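Local coordinates for DynF (Micromonospora chersina, PDB 6UBL), which is of unknown function but belongs to the dynemicin biosynthesis pathway and holds a palmitic acid in its beta barrel, so it probably binds a long apolar molecule, at residues A[46-51]-A[193-198]; A[54-59]-A[94-99]; A[146-151]-A[179-184]; A[135-140]-A[152-157]; A[86-91]-A[102-107]. One frame throughout, in Å; residues are numbered along the deposited sequence.

Interaction 1: A[46-51]-A[193-198]; sequences DTFAVP and AYLTSL
Asp46 and Leu198 lie side by side and point the same way from an antiparallel, non-hydrogen-bonded pair, so the carboxylate rests along the leucine branch, Asp46 OD1 3.6 Å from Leu198 CG. Asp46 CG stands beside the backbone N (chi1 -55°), and OD1 is hydrogen-bonded to Ser44 OG, which gives the buried carboxylate a polar partner. An alanine here would lose that bond and the carboxylate's contact alongside Leu198, and would probably loosen the local packing. On the same face Leu195 crosses Phe48 obliquely, its CD1 3.9 Å from CE1 of the ring. The other face carries Thr47, Ser197, Ala49 and Tyr194. Thr196, at a beta bulge, brings OG1 to 3.2 Å from Thr47 CG2, and that hydroxyl is hydrogen-bonded to Glu55. Farther along, Pro51 CG meets the edge of the Tyr194 ring in its plane, 3.7 Å from CE1, the two side chains crossing at about a right angle; Tyr194 OH is hydrogen-bonded to Gln113 NE2 of the second subunit. At the bulge the register slips by one residue between Thr47 and Phe48; a nearly straight bond from Thr47 N to Ser197 O (3.0 Å) and a short one from Ala49 N to Tyr194 O (2.7 Å) hold the strands on its two sides. Strand 37-50 is thus joined to strand 193-205, with strand 54-68 bonded beyond the first and strand 170-183 beyond the second.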
# COMPACT_ATOMS: atom_id res chain seq x y z
N ASP A 46 -7.67 -6.36 15.10
CA ASP A 46 -7.05 -5.14 14.63
C ASP A 46 -6.46 -4.39 15.82
O ASP A 46 -7.11 -4.26 16.86
CB ASP A 46 -8.06 -4.17 14.02
CG ASP A 46 -8.90 -4.77 12.91
OD1 ASP A 46 -8.92 -6.01 12.73
OD2 ASP A 46 -9.59 -3.98 12.23
N THR A 47 -5.26 -3.85 15.66
CA THR A 47 -4.65 -3.02 16.70
C THR A 47 -4.51 -1.58 16.23
O THR A 47 -4.00 -1.33 15.12
CB THR A 47 -3.29 -3.58 17.13
OG1 THR A 47 -3.47 -4.89 17.68
CG2 THR A 47 -2.66 -2.67 18.17
N PHE A 48 -4.94 -0.64 17.07
CA PHE A 48 -4.95 0.78 16.74
C PHE A 48 -4.08 1.53 17.75
O PHE A 48 -4.23 1.33 18.97
CB PHE A 48 -6.35 1.40 16.83
CG PHE A 48 -7.37 0.73 15.96
CD1 PHE A 48 -7.57 1.11 14.65
CD2 PHE A 48 -8.17 -0.28 16.49
CE1 PHE A 48 -8.52 0.49 13.86
CE2 PHE A 48 -9.12 -0.90 15.71
CZ PHE A 48 -9.30 -0.52 14.39
N ALA A 49 -3.19 2.39 17.26
CA ALA A 49 -2.40 3.27 18.11
C ALA A 49 -2.93 4.69 17.99
O ALA A 49 -3.07 5.22 16.88
CB ALA A 49 -0.93 3.23 17.71
N VAL A 50 -3.26 5.30 19.13
CA VAL A 50 -3.66 6.70 19.19
C VAL A 50 -2.52 7.48 19.83
O VAL A 50 -2.21 7.28 21.01
CB VAL A 50 -4.96 6.89 19.97
CG1 VAL A 50 -5.34 8.37 19.98
CG2 VAL A 50 -6.08 6.05 19.37
N PRO A 51 -1.85 8.37 19.08
CA PRO A 51 -0.63 9.00 19.60
C PRO A 51 -0.87 9.70 20.93
O PRO A 51 -1.83 10.45 21.09
CB PRO A 51 -0.25 9.99 18.50
CG PRO A 51 -0.81 9.39 17.25
CD PRO A 51 -2.10 8.72 17.67
N ALA A 193 -5.17 8.34 14.16
CA ALA A 193 -4.76 7.07 14.73
C ALA A 193 -4.00 6.32 13.65
O ALA A 193 -3.99 6.71 12.48
CB ALA A 193 -5.97 6.26 15.22
N TYR A 194 -3.37 5.23 14.06
CA TYR A 194 -2.67 4.35 13.14
C TYR A 194 -3.11 2.92 13.39
O TYR A 194 -3.18 2.47 14.54
CB TYR A 194 -1.15 4.47 13.33
CG TYR A 194 -0.65 5.87 13.05
CD1 TYR A 194 -0.68 6.84 14.04
CD2 TYR A 194 -0.18 6.22 11.80
CE1 TYR A 194 -0.24 8.13 13.80
CE2 TYR A 194 0.27 7.50 11.54
CZ TYR A 194 0.24 8.45 12.53
OH TYR A 194 0.68 9.73 12.27
N LEU A 195 -3.39 2.21 12.30
CA LEU A 195 -3.58 0.77 12.36
C LEU A 195 -2.19 0.15 12.31
O LEU A 195 -1.44 0.36 11.34
CB LEU A 195 -4.42 0.34 11.16
CG LEU A 195 -4.80 -1.13 10.98
CD1 LEU A 195 -5.72 -1.58 12.09
CD2 LEU A 195 -5.46 -1.29 9.62
N THR A 196 -1.82 -0.57 13.37
CA THR A 196 -0.46 -1.10 13.48
C THR A 196 -0.38 -2.59 13.15
O THR A 196 0.72 -3.08 12.87
CB THR A 196 0.12 -0.86 14.88
OG1 THR A 196 -0.73 -1.44 15.87
CG2 THR A 196 0.28 0.64 15.13
N SER A 197 -1.48 -3.33 13.24
CA SER A 197 -1.49 -4.71 12.78
C SER A 197 -2.93 -5.14 12.55
O SER A 197 -3.86 -4.57 13.12
CB SER A 197 -0.80 -5.65 13.76
OG SER A 197 -1.59 -5.84 14.91
N LEU A 198 -3.08 -6.17 11.73
CA LEU A 198 -4.39 -6.74 11.42
C LEU A 198 -4.16 -8.17 10.98
O LEU A 198 -3.31 -8.42 10.11
CB LEU A 198 -5.07 -5.93 10.32
CG LEU A 198 -6.55 -6.26 10.09
CD1 LEU A 198 -7.31 -5.09 9.51
CD2 LEU A 198 -6.64 -7.47 9.16

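Interaction 2: A[54-59]-A[94-99]; sequences GEYTVA and CEELGK
With CG anti to its carbonyl carbon (chi1 -51°), Tyr56 places its ring against the loop 94-99, and Leu97, in the same first-torsion position, lays its two methyls against it. CD2 sits over one ring face in a CH-pi contact, 4.1 Å from the centroid of the Tyr56 ring, while CD1 packs on Tyr56 CB at 3.7 Å. A branched leucine suits this place because one methyl can cover the ring and the other its root. Glu96 comes obliquely to the ring, its CB 3.5 Å from Tyr56 CE1; a bend at chi2 (93°) brings the carboxylate carbon alongside the ring too, the two planes 49° apart. Farther along the strand, Val58 presents CG2 to Cys94 CB at 3.7 Å. The Cys94 sulfur, anti to its backbone N, stands oblique to the ring, 5.5 Å from the centroid of Tyr56, and accepts a hydrogen bond from Leu97 N (3.5 Å from SG). The loop, which joins strands 81-92 and 100-104, thus packs on strand 54-68, itself paired with strand 37-50. No hydrogen bond crosses between the segments: dispersion and weakly polar methyl and sulfur contacts with the ring hold them, a grip that probably depends more on shape than on direction.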
# COMPACT_ATOMS: atom_id res chain seq x y z
N GLY A 54 -2.96 5.84 23.69
CA GLY A 54 -2.90 4.42 23.98
C GLY A 54 -2.86 3.58 22.72
O GLY A 54 -2.81 4.09 21.59
N GLU A 55 -2.86 2.26 22.93
CA GLU A 55 -2.91 1.28 21.86
C GLU A 55 -3.95 0.24 22.26
O GLU A 55 -4.02 -0.17 23.42
CB GLU A 55 -1.53 0.63 21.59
CG GLU A 55 -1.43 -0.11 20.23
CD GLU A 55 -0.04 -0.08 19.61
OE1 GLU A 55 0.10 -0.45 18.43
OE2 GLU A 55 0.93 0.32 20.30
N TYR A 56 -4.76 -0.16 21.30
CA TYR A 56 -5.96 -0.95 21.56
C TYR A 56 -6.09 -2.08 20.56
O TYR A 56 -5.88 -1.88 19.36
CB TYR A 56 -7.19 -0.04 21.46
CG TYR A 56 -7.05 1.22 22.28
CD1 TYR A 56 -7.22 1.18 23.65
CD2 TYR A 56 -6.72 2.43 21.69
CE1 TYR A 56 -7.09 2.31 24.42
CE2 TYR A 56 -6.59 3.58 22.45
CZ TYR A 56 -6.77 3.51 23.82
OH TYR A 56 -6.65 4.64 24.60
N THR A 57 -6.43 -3.26 21.06
CA THR A 57 -6.63 -4.43 20.22
C THR A 57 -8.11 -4.79 20.25
O THR A 57 -8.68 -5.00 21.33
CB THR A 57 -5.78 -5.59 20.73
OG1 THR A 57 -4.39 -5.21 20.69
CG2 THR A 57 -5.99 -6.80 19.83
N VAL A 58 -8.72 -4.88 19.07
CA VAL A 58 -10.16 -5.07 18.95
C VAL A 58 -10.44 -6.23 18.02
O VAL A 58 -9.87 -6.31 16.92
CB VAL A 58 -10.87 -3.80 18.44
CG1 VAL A 58 -12.38 -4.01 18.41
CG2 VAL A 58 -10.51 -2.60 19.31
N ALA A 59 -11.35 -7.11 18.45
CA ALA A 59 -11.79 -8.24 17.64
C ALA A 59 -13.05 -7.85 16.88
O ALA A 59 -13.97 -7.25 17.44
CB ALA A 59 -12.09 -9.43 18.54
N CYS A 94 -15.01 -2.36 22.19
CA CYS A 94 -13.85 -2.03 23.00
C CYS A 94 -14.28 -0.96 23.98
O CYS A 94 -15.00 -0.02 23.61
CB CYS A 94 -12.78 -1.56 22.02
SG CYS A 94 -11.39 -0.70 22.69
N GLU A 95 -13.87 -1.11 25.24
CA GLU A 95 -14.29 -0.17 26.27
C GLU A 95 -13.85 1.24 25.91
O GLU A 95 -14.64 2.19 25.98
CB GLU A 95 -13.72 -0.59 27.62
CG GLU A 95 -13.94 0.40 28.76
CD GLU A 95 -15.41 0.64 29.06
OE1 GLU A 95 -15.71 1.48 29.93
OE2 GLU A 95 -16.26 -0.03 28.45
N GLU A 96 -12.58 1.39 25.52
CA GLU A 96 -12.02 2.72 25.31
C GLU A 96 -12.49 3.35 24.01
O GLU A 96 -12.77 4.56 23.97
CB GLU A 96 -10.49 2.64 25.34
CG GLU A 96 -9.92 2.14 26.66
CD GLU A 96 -9.67 0.64 26.70
OE1 GLU A 96 -10.25 -0.11 25.89
OE2 GLU A 96 -8.90 0.20 27.59
N LEU A 97 -12.58 2.57 22.93
CA LEU A 97 -12.92 3.11 21.62
C LEU A 97 -14.39 2.96 21.27
O LEU A 97 -14.82 3.52 20.25
CB LEU A 97 -12.07 2.43 20.55
CG LEU A 97 -10.56 2.50 20.77
CD1 LEU A 97 -9.87 1.80 19.61
CD2 LEU A 97 -10.08 3.93 20.93
N GLY A 98 -15.16 2.22 22.06
CA GLY A 98 -16.55 1.98 21.76
C GLY A 98 -16.72 0.94 20.66
O GLY A 98 -15.80 0.19 20.31
N LYS A 99 -17.94 0.89 20.12
CA LYS A 99 -18.26 -0.02 19.03
C LYS A 99 -17.74 0.56 17.72
O LYS A 99 -18.08 1.69 17.36
CB LYS A 99 -19.78 -0.21 18.95
CG LYS A 99 -20.26 -1.20 17.90
CD LYS A 99 -21.78 -1.38 18.00
CE LYS A 99 -22.17 -2.84 17.77
NZ LYS A 99 -23.21 -3.33 18.72

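Interaction 3: A[146-151]-A[179-184]; sequences LKLMNR and MPLLDV
Strands 146-149 and 170-183 run antiparallel, the local axes of 146-149 and 179-183 at 136°, and three N-H...O bonds join them, the straightest from Leu182 N to Met149 O (2.7 Å, 175°). This is one pairing of DynF's beta barrel, and side chains alternate between its faces. Leu148 shares its face with Asp183 in a non-hydrogen-bonded pair; its CD1 meets Leu181 CB at 4.0 Å, the two side chains crossing at about a right angle, and both are buried, as suits leucines. On the face of Met149 and Leu182, Met149, with CG in the crowded position between its N and carbonyl carbon (chi1 49°), crosses Val184, just past the strand, obliquely, and its CG meets Val184 CG1 at 3.7 Å. Leu182 sends CD1 across the extended aliphatic stem of Arg151, touching CG and CD, while the guanidinium goes on to a salt bridge with Asp188 and a hydrogen bond to Gly10 O of the second subunit. An arginine serves both needs, with an apolar stem and a charged tip. Asp183 sets OD2 3.6 Å from Leu146 CD2, its OD1 accepting from Asn185 N and from a water that accepts from Lys147 N. An alanine in place of Asp183 would lose both acceptor bonds and would probably leave the turn after the strand less well fixed. Asn150 packs its CB on Met179 SD at 4.0 Å, and its amide bonds to backbone atoms of Ala137, Glu152 and Val135. Where the strands part, a second water bridges the gap, accepting from Arg151 N and donating to Pro180 O, 2.8 Å from each.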
# COMPACT_ATOMS: atom_id res chain seq x y z
N LEU A 146 -16.13 10.22 15.77
CA LEU A 146 -15.24 10.24 14.62
C LEU A 146 -15.57 9.11 13.66
O LEU A 146 -16.01 8.03 14.07
CB LEU A 146 -13.80 9.99 15.07
CG LEU A 146 -12.94 11.01 15.80
CD1 LEU A 146 -11.74 10.31 16.40
CD2 LEU A 146 -12.50 12.04 14.78
N LYS A 147 -15.31 9.37 12.38
CA LYS A 147 -15.20 8.35 11.35
C LYS A 147 -13.82 8.52 10.72
O LYS A 147 -13.43 9.64 10.39
CB LYS A 147 -16.26 8.50 10.25
CG LYS A 147 -17.60 7.87 10.60
CD LYS A 147 -18.53 7.86 9.40
CE LYS A 147 -19.98 7.94 9.87
NZ LYS A 147 -20.96 7.98 8.74
N LEU A 148 -13.08 7.43 10.57
CA LEU A 148 -11.74 7.49 10.01
C LEU A 148 -11.69 6.75 8.68
O LEU A 148 -12.50 5.86 8.41
CB LEU A 148 -10.72 6.87 10.97
CG LEU A 148 -10.74 7.39 12.41
CD1 LEU A 148 -9.63 6.76 13.22
CD2 LEU A 148 -10.63 8.91 12.39
N MET A 149 -10.74 7.14 7.85
CA MET A 149 -10.52 6.50 6.56
C MET A 149 -9.03 6.37 6.32
O MET A 149 -8.21 7.01 6.98
CB MET A 149 -11.12 7.33 5.42
CG MET A 149 -10.73 8.80 5.47
SD MET A 149 -11.17 9.68 3.96
CE MET A 149 -10.04 8.91 2.81
N ASN A 150 -8.68 5.54 5.34
CA ASN A 150 -7.30 5.39 4.90
C ASN A 150 -7.16 5.86 3.46
O ASN A 150 -7.99 5.54 2.60
CB ASN A 150 -6.82 3.94 5.05
CG ASN A 150 -7.69 2.96 4.28
OD1 ASN A 150 -8.89 2.88 4.49
ND2 ASN A 150 -7.06 2.17 3.40
N ARG A 151 -6.11 6.64 3.19
CA ARG A 151 -5.73 7.00 1.83
C ARG A 151 -4.77 5.99 1.22
O ARG A 151 -4.82 5.74 0.01
CB ARG A 151 -5.08 8.38 1.81
CG ARG A 151 -6.07 9.53 1.81
CD ARG A 151 -5.41 10.90 1.67
NE ARG A 151 -6.44 11.93 1.49
CZ ARG A 151 -6.22 13.24 1.58
NH1 ARG A 151 -5.01 13.71 1.83
NH2 ARG A 151 -7.23 14.09 1.40
N MET A 179 -0.07 2.27 9.70
CA MET A 179 -0.92 2.67 8.57
C MET A 179 -1.73 3.87 9.05
O MET A 179 -2.54 3.73 9.99
CB MET A 179 -1.85 1.50 8.21
CG MET A 179 -3.23 1.89 7.67
SD MET A 179 -3.16 2.47 5.96
CE MET A 179 -2.49 1.03 5.12
N PRO A 180 -1.60 5.04 8.42
CA PRO A 180 -2.34 6.22 8.91
C PRO A 180 -3.85 6.09 8.70
O PRO A 180 -4.33 5.62 7.67
CB PRO A 180 -1.77 7.38 8.08
CG PRO A 180 -0.52 6.85 7.43
CD PRO A 180 -0.73 5.37 7.27
N LEU A 181 -4.60 6.52 9.71
CA LEU A 181 -6.05 6.65 9.66
C LEU A 181 -6.44 8.10 9.87
O LEU A 181 -6.01 8.73 10.84
CB LEU A 181 -6.73 5.75 10.69
CG LEU A 181 -6.43 4.26 10.53
CD1 LEU A 181 -7.10 3.47 11.66
CD2 LEU A 181 -6.86 3.73 9.17
N LEU A 182 -7.21 8.65 8.93
CA LEU A 182 -7.50 10.07 8.84
C LEU A 182 -8.97 10.35 9.16
O LEU A 182 -9.85 9.56 8.83
CB LEU A 182 -7.23 10.55 7.41
CG LEU A 182 -5.87 10.16 6.83
CD1 LEU A 182 -5.75 10.52 5.36
CD2 LEU A 182 -4.79 10.83 7.66
N ASP A 183 -9.21 11.48 9.81
CA ASP A 183 -10.58 11.95 10.04
C ASP A 183 -11.23 12.24 8.69
O ASP A 183 -10.68 12.99 7.87
CB ASP A 183 -10.52 13.23 10.88
CG ASP A 183 -11.88 13.71 11.36
OD1 ASP A 183 -12.93 13.32 10.81
OD2 ASP A 183 -11.89 14.53 12.30
N VAL A 184 -12.40 11.63 8.44
CA VAL A 184 -13.09 11.86 7.18
C VAL A 184 -13.39 13.34 6.99
O VAL A 184 -13.50 13.82 5.86
CB VAL A 184 -14.37 11.01 7.06
CG1 VAL A 184 -14.05 9.53 6.99
CG2 VAL A 184 -15.32 11.31 8.22
O HOH W 1 -15.18 12.35 11.80
O HOH W 2 -3.96 6.38 4.99

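Interaction 4: A[135-140]-A[152-157]. With PLM (palmitic acid), chain C.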
# COMPACT_ATOMS: atom_id res chain seq x y z
N VAL A 135 -7.56 -2.34 -0.00
CA VAL A 135 -8.86 -1.92 0.52
C VAL A 135 -8.84 -0.47 0.98
O VAL A 135 -7.95 -0.06 1.73
CB VAL A 135 -9.31 -2.84 1.66
CG1 VAL A 135 -10.61 -2.35 2.28
CG2 VAL A 135 -9.47 -4.26 1.16
N GLY A 136 -9.87 0.27 0.57
CA GLY A 136 -10.18 1.57 1.14
C GLY A 136 -11.37 1.45 2.08
O GLY A 136 -12.48 1.14 1.64
N ALA A 137 -11.15 1.68 3.37
CA ALA A 137 -12.16 1.42 4.38
C ALA A 137 -12.58 2.69 5.11
O ALA A 137 -11.92 3.73 5.05
CB ALA A 137 -11.63 0.41 5.41
N ILE A 138 -13.71 2.57 5.82
CA ILE A 138 -14.19 3.58 6.75
C ILE A 138 -14.33 2.91 8.11
O ILE A 138 -14.98 1.87 8.22
CB ILE A 138 -15.57 4.12 6.33
CG1 ILE A 138 -15.52 4.69 4.90
CG2 ILE A 138 -16.05 5.18 7.33
CD1 ILE A 138 -14.69 5.93 4.80
N PHE A 139 -13.80 3.55 9.15
CA PHE A 139 -13.89 3.05 10.52
C PHE A 139 -14.79 4.01 11.29
O PHE A 139 -14.37 5.13 11.61
CB PHE A 139 -12.50 2.99 11.18
CG PHE A 139 -11.51 2.07 10.50
CD1 PHE A 139 -10.85 2.49 9.36
CD2 PHE A 139 -11.23 0.82 11.02
CE1 PHE A 139 -9.94 1.66 8.73
CE2 PHE A 139 -10.32 -0.02 10.39
CZ PHE A 139 -9.67 0.40 9.24
N ASP A 140 -16.02 3.59 11.56
CA ASP A 140 -16.98 4.42 12.29
C ASP A 140 -16.80 4.18 13.78
O ASP A 140 -16.99 3.06 14.26
CB ASP A 140 -18.40 4.05 11.84
CG ASP A 140 -19.46 5.06 12.27
OD1 ASP A 140 -19.12 6.09 12.88
OD2 ASP A 140 -20.64 4.81 11.97
N GLU A 152 -3.90 5.43 2.03
CA GLU A 152 -3.06 4.33 1.62
C GLU A 152 -3.87 3.05 1.73
O GLU A 152 -4.39 2.75 2.82
CB GLU A 152 -1.92 4.32 2.63
CG GLU A 152 -0.87 3.32 2.46
CD GLU A 152 0.19 3.51 3.51
OE1 GLU A 152 0.50 4.67 3.86
OE2 GLU A 152 0.70 2.49 4.01
N PRO A 153 -4.00 2.26 0.66
CA PRO A 153 -4.84 1.07 0.75
C PRO A 153 -4.27 0.07 1.75
O PRO A 153 -3.05 -0.12 1.85
CB PRO A 153 -4.82 0.51 -0.68
CG PRO A 153 -3.57 1.03 -1.29
CD PRO A 153 -3.33 2.37 -0.64
N ILE A 154 -5.17 -0.58 2.49
CA ILE A 154 -4.80 -1.67 3.37
C ILE A 154 -4.63 -2.92 2.52
O ILE A 154 -5.57 -3.35 1.84
CB ILE A 154 -5.86 -1.88 4.47
CG1 ILE A 154 -6.00 -0.63 5.32
CG2 ILE A 154 -5.48 -3.09 5.32
CD1 ILE A 154 -7.30 -0.55 6.11
N ILE A 155 -3.43 -3.50 2.55
CA ILE A 155 -3.10 -4.65 1.73
C ILE A 155 -3.38 -5.90 2.56
O ILE A 155 -2.75 -6.12 3.60
CB ILE A 155 -1.63 -4.60 1.30
CG1 ILE A 155 -1.33 -3.33 0.48
CG2 ILE A 155 -1.26 -5.88 0.56
CD1 ILE A 155 -2.21 -3.07 -0.71
N LEU A 156 -4.33 -6.71 2.10
CA LEU A 156 -4.76 -7.91 2.82
C LEU A 156 -4.42 -9.13 1.98
O LEU A 156 -4.72 -9.16 0.78
CB LEU A 156 -6.27 -7.87 3.06
CG LEU A 156 -6.67 -6.65 3.89
CD1 LEU A 156 -8.08 -6.22 3.62
CD2 LEU A 156 -6.48 -6.95 5.38
N THR A 157 -3.79 -10.11 2.59
CA THR A 157 -3.22 -11.23 1.85
C THR A 157 -3.67 -12.55 2.44
O THR A 157 -3.87 -12.69 3.64
CB THR A 157 -1.69 -11.15 1.82
OG1 THR A 157 -1.18 -11.15 3.16
CG2 THR A 157 -1.24 -9.88 1.10
C1 PLM C . -12.79 -14.79 -3.34
O1 PLM C . -13.98 -14.37 -3.03
O2 PLM C . -12.57 -15.77 -4.02
C2 PLM C . -11.69 -13.96 -2.76
C3 PLM C . -11.81 -13.67 -1.28
C4 PLM C . -10.61 -12.87 -0.86
C5 PLM C . -10.85 -11.93 0.26
C6 PLM C . -9.62 -11.09 0.56
C7 PLM C . -9.41 -10.97 2.04
C8 PLM C . -10.66 -10.56 2.77
C9 PLM C . -11.19 -9.21 2.38
CA PLM C . -10.67 -8.12 3.29
CB PLM C . -11.41 -8.11 4.62
CC PLM C . -11.66 -6.71 5.10
CD PLM C . -10.83 -6.29 6.28
CE PLM C . -10.60 -4.80 6.28
CF PLM C . -10.24 -4.20 7.60
CG PLM C . -10.06 -2.73 7.52
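The Phe139 ring is met at its edge, near its plane, by Ile154 CD1, 4.0 Å from CZ; the two side chains reach toward each other tip to tip. The last carbon of the palmitic acid, CG, comes obliquely to the same ring, 3.6 Å from Phe139 CZ, and Ile154 CD1 lies 3.8 Å from that PLM CG as well. Aromatic and isoleucine tips thus meet at the end of the fatty acid chain inside the beta barrel, with Ala137 CB beside it; a small methyl suits a position so near the ligand. Strand 129-141 and strand 154-161 part quickly here, their touching portions running 102° apart, so that a single antiparallel hydrogen-bonded pair, Val135 with Ile154, joins them. Ile154 N bonds on a lone pair of Val135 O at 2.9 Å, whereas Val135 N approaches Ile154 O from above the carbonyl plane and less straight (144°). Beyond the segments, Val102 touches Ala137 and Phe139, and Leu195 packs on Ile154; Glu152 forms a salt bridge with Arg132 of the second subunit. Farther along the chain of the ligand, Leu156 crosses Val135 obliquely, and its CD1 has two close neighbours, Val135 CG2 at 3.4 Å, tighter than usual van der Waals contact, and PLM CA at 3.2 Å.

Interaction 5: A[86-91]-A[102-107]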
# COMPACT_ATOMS: atom_id res chain seq x y z
N ILE A 86 -16.79 -5.48 -2.90
CA ILE A 86 -17.87 -4.56 -3.25
C ILE A 86 -18.75 -4.14 -2.08
O ILE A 86 -19.49 -3.15 -2.20
CB ILE A 86 -18.75 -5.08 -4.41
CG1 ILE A 86 -19.53 -6.34 -4.01
CG2 ILE A 86 -17.91 -5.36 -5.65
CD1 ILE A 86 -20.50 -6.82 -5.10
N GLU A 87 -18.70 -4.86 -0.96
CA GLU A 87 -19.47 -4.46 0.21
C GLU A 87 -18.88 -5.20 1.40
O GLU A 87 -18.38 -6.32 1.26
CB GLU A 87 -20.95 -4.85 0.07
CG GLU A 87 -21.87 -4.11 1.04
CD GLU A 87 -23.34 -4.42 0.82
OE1 GLU A 87 -23.65 -5.34 0.04
OE2 GLU A 87 -24.20 -3.71 1.41
N MET A 88 -18.89 -4.53 2.56
CA MET A 88 -18.37 -5.11 3.79
C MET A 88 -19.17 -4.58 4.97
O MET A 88 -19.75 -3.49 4.91
CB MET A 88 -16.90 -4.72 3.99
CG MET A 88 -16.23 -5.29 5.24
SD MET A 88 -14.46 -4.96 5.16
CE MET A 88 -14.40 -3.18 5.23
N LYS A 89 -19.21 -5.38 6.03
CA LYS A 89 -19.61 -4.88 7.34
C LYS A 89 -18.91 -5.74 8.38
O LYS A 89 -19.17 -6.95 8.45
CB LYS A 89 -21.13 -4.92 7.56
CG LYS A 89 -21.54 -4.29 8.89
CD LYS A 89 -23.05 -4.14 9.06
CE LYS A 89 -23.40 -3.23 10.25
NZ LYS A 89 -24.85 -2.93 10.36
N MET A 90 -18.01 -5.15 9.16
CA MET A 90 -17.43 -5.84 10.30
C MET A 90 -17.63 -4.97 11.54
O MET A 90 -17.51 -3.75 11.48
CB MET A 90 -15.95 -6.11 10.10
CG MET A 90 -15.68 -7.01 8.92
SD MET A 90 -13.95 -7.38 8.73
CE MET A 90 -13.77 -8.65 9.98
N VAL A 91 -17.92 -5.61 12.67
CA VAL A 91 -18.21 -4.91 13.90
C VAL A 91 -17.34 -5.47 15.02
O VAL A 91 -17.17 -6.69 15.14
CB VAL A 91 -19.71 -5.02 14.28
CG1 VAL A 91 -19.98 -4.32 15.61
CG2 VAL A 91 -20.58 -4.44 13.17
N VAL A 102 -16.75 -1.22 10.48
CA VAL A 102 -15.87 -1.07 9.33
C VAL A 102 -16.65 -1.40 8.07
O VAL A 102 -17.24 -2.49 7.96
CB VAL A 102 -14.61 -1.93 9.47
CG1 VAL A 102 -13.66 -1.65 8.33
CG2 VAL A 102 -13.93 -1.68 10.80
N THR A 103 -16.67 -0.46 7.13
CA THR A 103 -17.34 -0.61 5.84
C THR A 103 -16.40 -0.10 4.76
O THR A 103 -15.28 0.33 5.05
CB THR A 103 -18.65 0.18 5.85
OG1 THR A 103 -18.37 1.55 6.13
CG2 THR A 103 -19.61 -0.36 6.91
N LEU A 104 -16.83 -0.16 3.51
CA LEU A 104 -16.01 0.35 2.43
C LEU A 104 -16.19 1.85 2.22
O LEU A 104 -17.29 2.40 2.36
CB LEU A 104 -16.34 -0.36 1.11
CG LEU A 104 -16.09 -1.86 1.07
CD1 LEU A 104 -16.48 -2.36 -0.32
CD2 LEU A 104 -14.66 -2.21 1.40
N ASN A 105 -15.10 2.50 1.84
CA ASN A 105 -15.15 3.89 1.40
C ASN A 105 -15.72 3.93 -0.01
O ASN A 105 -15.11 3.37 -0.93
CB ASN A 105 -13.74 4.47 1.40
CG ASN A 105 -13.71 5.95 1.07
OD1 ASN A 105 -14.65 6.49 0.49
ND2 ASN A 105 -12.61 6.61 1.43
N PRO A 106 -16.89 4.54 -0.23
CA PRO A 106 -17.49 4.53 -1.58
C PRO A 106 -16.68 5.28 -2.61
O PRO A 106 -16.96 5.13 -3.81
CB PRO A 106 -18.86 5.18 -1.37
CG PRO A 106 -18.69 6.05 -0.16
CD PRO A 106 -17.69 5.34 0.73
N ASP A 107 -15.69 6.08 -2.21
CA ASP A 107 -14.87 6.82 -3.16
C ASP A 107 -13.76 5.96 -3.76
O ASP A 107 -13.08 6.41 -4.69
CB ASP A 107 -14.17 8.00 -2.49
CG ASP A 107 -15.13 9.09 -2.04
OD1 ASP A 107 -16.18 9.26 -2.68
OD2 ASP A 107 -14.78 9.80 -1.07
O HOH W 3 -19.42 -1.55 2.49
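Met88 CE lies at the centre, 3.5 Å from Val102 CG1 and 4.0 Å from Leu104 CD2. Its chain leaves the backbone with CG anti to N (chi1 -179°) and bends only at chi3 (65°), which turns the terminal methyl to Val102; the two side chains lie side by side, pointing the same way. Met88 and Val102 also touch the palmitic acid, and a flexible thioether beside a compact branched valine suits a wall lying against the alkyl chain seen here. Leu104 lays CD1 on the backbone of the partner strand, 3.4 Å from Ile86 C. These residues belong to the beta hairpin of strands 81-92 and 100-104, in which the portions 86-91 and 102-104 run nearly antiparallel, 171°. Within these segments the bridged pair, Met90 with Val102, is closed by two bonds in the carbonyl planes, Met90 N to Val102 O at 3.0 Å and Val102 N to Met90 O at 2.8 Å. Next to it the strands open, and a water accepts from both Met88 N and Leu104 N. At Ile86 and Glu87 a classic beta bulge faces Arg65, to which Glu87 OE1 forms a salt bridge. Past the strand end, Asn105 OD1 accepts from Asp107 N at 2.9 Å in an Asx turn.

Overall arrangement
Four of the contacts pair neighbouring strands; interaction 2 packs a loop on strand 54-68. Interactions 1 and 2 share the pairing of strands 37-50 and 54-68, their centres about 10 Å apart, and interaction 1 is bonded through Ala193 and Leu195 to the strand 170-183 of interaction 3. Interactions 3 and 4 join through Phe139 N to Leu148 O, 2.7 Å apart, and interactions 4 and 5, centres about 9 Å apart, through Ile138 N to Thr103 O. The palmitic acid is reached from several sides: interaction 4 touches its tail end, Met88 and Val102 of interaction 5 and Leu198 of interaction 1 touch it, whereas the side chain of Val58 in interaction 2 is about 11 Å from the ligand. Interactions 1, 3 and 4 also meet the second subunit.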